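Local coordinates for binding domain (Hc) of Paraclostridial Mosquitocidal Protein 1 (Paraclostridium bifermentans, PDB 6HOX), which targets host nerve cells as the receptor-binding part of a botulinum-like neurotoxin directed at Anopheles mosquitoes, at residues 250-254 with 436-440. Numbering follows the deposited sequence.
Sequences RDFWG and YFVSE
A tight turn packs here against the edge of a strand, at the buried junction between the concanavalin-like N-terminal and the trefoil C-terminal halves of a clostridial receptor-binding domain. Asp-251 to Gly-254 form a type I beta turn in the loop before strand 263-267, closed by Gly-254 N to Asp-251 O at 2.9 Å. Asp-251, chi1 p, has an acceptor short enough to reach the amides of its own turn: OD1 accepts weak hydrogen bonds from Trp-253 N (3.0 Å) and Gly-254 N (3.1 Å) and a further bond from Glu-255 N. Gly-254, at phi/psi 100/11, suits a position where a CB would strike the preceding carbonyl.

The turn meets strand 435-438, whose other edge pairs with strand 263-267. In register, CA of Asp-251 lies 5.2 Å from CA of Phe-437, and CA of Phe-252 lies 5.3 Å from CA of Val-438. Phe-252 N donates to Phe-437 O (3.0 Å, 164°), while one water joins Arg-250 O to Phe-437 N, 2.9 Å from each. Phe-252, chi1 t, directs its ring edge at the face of Tyr-436 in a T-shaped pair (centroids 5.0 Å, planes 74°); Phe-252 CB rests 3.6 Å from Val-438 CG2. Trp-253, chi1 m, combines apolar surface, with CZ2 3.6 Å from Val-438 CG1, and an N-H: NE1 donates a hydrogen bond to Ser-439 O (2.8 Å). A cation-pi contact with Arg-96 ties the indole to the N-terminal half.

Phe-437 N and O and Ser-439 O thus find partners without regular sheet pairing, though buried Ser-439 N has none; Phe-252, Trp-253 and Tyr-436 are buried, with one water held between the backbones.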
ATOM      1  N   ARG A 250      -2.635  -7.408  -6.618  1.00 23.06           N
ATOM      2  CA  ARG A 250      -1.744  -6.417  -6.075  1.00 24.53           C
ATOM      3  C   ARG A 250      -0.568  -7.084  -5.370  1.00 23.44           C
ATOM      4  O   ARG A 250      -0.679  -8.196  -4.836  1.00 23.86           O
ATOM      5  CB  ARG A 250      -2.506  -5.549  -5.065  1.00 26.05           C
ATOM      6  CG  ARG A 250      -3.661  -4.780  -5.677  1.00 25.58           C
ATOM      7  CD  ARG A 250      -3.186  -3.475  -6.251  1.00 25.64           C
ATOM      8  NE  ARG A 250      -4.259  -2.814  -6.970  1.00 24.79           N
ATOM      9  CZ  ARG A 250      -4.073  -1.791  -7.776  1.00 23.67           C
ATOM     10  NH1 ARG A 250      -2.909  -1.167  -7.774  1.00 23.81           N
ATOM     11  NH2 ARG A 250      -5.041  -1.404  -8.586  1.00 25.08           N
ATOM     12  N   ASP A 251       0.557  -6.374  -5.367  1.00 22.22           N
ATOM     13  CA  ASP A 251       1.669  -6.721  -4.521  1.00 21.95           C
ATOM     14  C   ASP A 251       1.490  -6.078  -3.140  1.00 22.61           C
ATOM     15  O   ASP A 251       0.541  -5.348  -2.883  1.00 22.05           O
ATOM     16  CB  ASP A 251       3.014  -6.391  -5.179  1.00 23.44           C
ATOM     17  CG  ASP A 251       3.358  -4.920  -5.323  1.00 23.56           C
ATOM     18  OD1 ASP A 251       2.776  -4.089  -4.585  1.00 23.67           O
ATOM     19  OD2 ASP A 251       4.229  -4.622  -6.170  1.00 25.17           O
ATOM     20  N   PHE A 252       2.417  -6.424  -2.247  1.00 21.35           N
ATOM     21  CA  PHE A 252       2.436  -6.056  -0.855  1.00 20.89           C
ATOM     22  C   PHE A 252       2.357  -4.529  -0.672  1.00 21.73           C
ATOM     23  O   PHE A 252       1.780  -4.056   0.337  1.00 21.84           O
ATOM     24  CB  PHE A 252       3.723  -6.612  -0.243  1.00 20.85           C
ATOM     25  CG  PHE A 252       3.878  -6.336   1.228  1.00 21.50           C
ATOM     26  CD1 PHE A 252       3.286  -7.175   2.165  1.00 22.32           C
ATOM     27  CD2 PHE A 252       4.578  -5.230   1.665  1.00 20.93           C
ATOM     28  CE1 PHE A 252       3.418  -6.923   3.518  1.00 23.37           C
ATOM     29  CE2 PHE A 252       4.706  -4.973   3.019  1.00 22.39           C
ATOM     30  CZ  PHE A 252       4.143  -5.826   3.941  1.00 25.01           C
ATOM     31  N   TRP A 253       2.955  -3.782  -1.615  1.00 21.47           N
ATOM     32  CA  TRP A 253       3.030  -2.339  -1.561  1.00 21.33           C
ATOM     33  C   TRP A 253       1.736  -1.680  -2.056  1.00 22.70           C
ATOM     34  O   TRP A 253       1.562  -0.468  -1.835  1.00 24.38           O
ATOM     35  CB  TRP A 253       4.212  -1.821  -2.383  1.00 21.33           C
ATOM     36  CG  TRP A 253       5.545  -2.440  -2.094  1.00 21.54           C
ATOM     37  CD1 TRP A 253       6.361  -3.035  -3.013  1.00 21.38           C
ATOM     38  CD2 TRP A 253       6.244  -2.490  -0.835  1.00 20.50           C
ATOM     39  NE1 TRP A 253       7.523  -3.442  -2.421  1.00 21.52           N
ATOM     40  CE2 TRP A 253       7.488  -3.120  -1.087  1.00 21.64           C
ATOM     41  CE3 TRP A 253       5.967  -2.039   0.460  1.00 20.65           C
ATOM     42  CZ2 TRP A 253       8.427  -3.354  -0.080  1.00 21.22           C
ATOM     43  CZ3 TRP A 253       6.893  -2.280   1.461  1.00 21.85           C
ATOM     44  CH2 TRP A 253       8.107  -2.921   1.189  1.00 21.17           C
ATOM     45  N   GLY A 254       0.886  -2.435  -2.777  1.00 21.09           N
ATOM     46  CA  GLY A 254      -0.353  -1.910  -3.368  1.00 21.68           C
ATOM     47  C   GLY A 254      -0.249  -1.581  -4.857  1.00 22.80           C
ATOM     48  O   GLY A 254      -1.177  -0.952  -5.416  1.00 22.67           O
ATOM     49  N   TYR A 436       1.161 -12.705   0.220  1.00 23.07           N
ATOM     50  CA  TYR A 436       1.712 -11.489  -0.330  1.00 22.60           C
ATOM     51  C   TYR A 436       2.917 -11.799  -1.217  1.00 22.64           C
ATOM     52  O   TYR A 436       3.717 -12.721  -0.936  1.00 24.31           O
ATOM     53  CB  TYR A 436       2.215 -10.537   0.759  1.00 22.51           C
ATOM     54  CG  TYR A 436       1.191  -9.952   1.689  1.00 23.29           C
ATOM     55  CD1 TYR A 436       0.419  -8.853   1.339  1.00 22.12           C
ATOM     56  CD2 TYR A 436       1.077 -10.429   2.982  1.00 24.67           C
ATOM     57  CE1 TYR A 436      -0.461  -8.265   2.236  1.00 22.51           C
ATOM     58  CE2 TYR A 436       0.167  -9.882   3.872  1.00 24.21           C
ATOM     59  CZ  TYR A 436      -0.598  -8.790   3.506  1.00 24.44           C
ATOM     60  OH  TYR A 436      -1.479  -8.267   4.417  1.00 23.39           O
ATOM     61  N   PHE A 437       3.095 -10.958  -2.241  1.00 23.78           N
ATOM     62  CA  PHE A 437       4.304 -10.923  -3.032  1.00 23.30           C
ATOM     63  C   PHE A 437       4.974  -9.549  -2.863  1.00 25.96           C
ATOM     64  O   PHE A 437       4.339  -8.526  -3.088  1.00 24.26           O
ATOM     65  CB  PHE A 437       3.962 -11.243  -4.486  1.00 25.07           C
ATOM     66  CG  PHE A 437       3.444 -12.638  -4.690  1.00 25.02           C
ATOM     67  CD1 PHE A 437       4.316 -13.705  -4.816  1.00 24.76           C
ATOM     68  CD2 PHE A 437       2.076 -12.893  -4.699  1.00 26.59           C
ATOM     69  CE1 PHE A 437       3.826 -14.997  -4.974  1.00 26.21           C
ATOM     70  CE2 PHE A 437       1.590 -14.182  -4.876  1.00 25.79           C
ATOM     71  CZ  PHE A 437       2.467 -15.230  -5.030  1.00 25.98           C
ATOM     72  N   VAL A 438       6.261  -9.552  -2.477  1.00 26.49           N
ATOM     73  CA  VAL A 438       7.045  -8.349  -2.180  1.00 28.29           C
ATOM     74  C   VAL A 438       8.248  -8.280  -3.125  1.00 26.38           C
ATOM     75  O   VAL A 438       8.985  -9.245  -3.239  1.00 25.54           O
ATOM     76  CB  VAL A 438       7.580  -8.340  -0.730  1.00 30.43           C
ATOM     77  CG1 VAL A 438       8.154  -6.974  -0.367  1.00 34.90           C
ATOM     78  CG2 VAL A 438       6.544  -8.750   0.291  1.00 33.72           C
ATOM     79  N   SER A 439       8.493  -7.089  -3.671  1.00 26.66           N
ATOM     80  CA  SER A 439       9.666  -6.722  -4.453  1.00 29.04           C
ATOM     81  C   SER A 439      10.456  -5.682  -3.651  1.00 31.05           C
ATOM     82  O   SER A 439       9.861  -4.911  -2.881  1.00 29.28           O
ATOM     83  CB  SER A 439       9.251  -6.163  -5.796  1.00 31.59           C
ATOM     84  OG  SER A 439       8.193  -5.204  -5.635  1.00 35.34           O
ATOM     85  N   GLU A 440      11.786  -5.684  -3.800  1.00 29.33           N
ATOM     86  CA  GLU A 440      12.653  -4.699  -3.164  1.00 29.50           C
ATOM     87  C   GLU A 440      12.277  -3.297  -3.664  1.00 26.70           C
ATOM     88  O   GLU A 440      12.017  -3.100  -4.841  1.00 24.61           O
ATOM     89  CB  GLU A 440      14.112  -5.050  -3.465  1.00 35.78           C
ATOM     90  CG  GLU A 440      15.118  -4.164  -2.757  1.00 45.11           C
ATOM     91  CD  GLU A 440      16.458  -4.820  -2.443  1.00 54.16           C
ATOM     92  OE1 GLU A 440      16.658  -6.002  -2.842  1.00 54.68           O
ATOM     93  OE2 GLU A 440      17.300  -4.150  -1.786  1.00 59.08           O
TER
HETATM   94  O   HOH W   1       0.650  -9.406  -2.536  1.00 23.61           O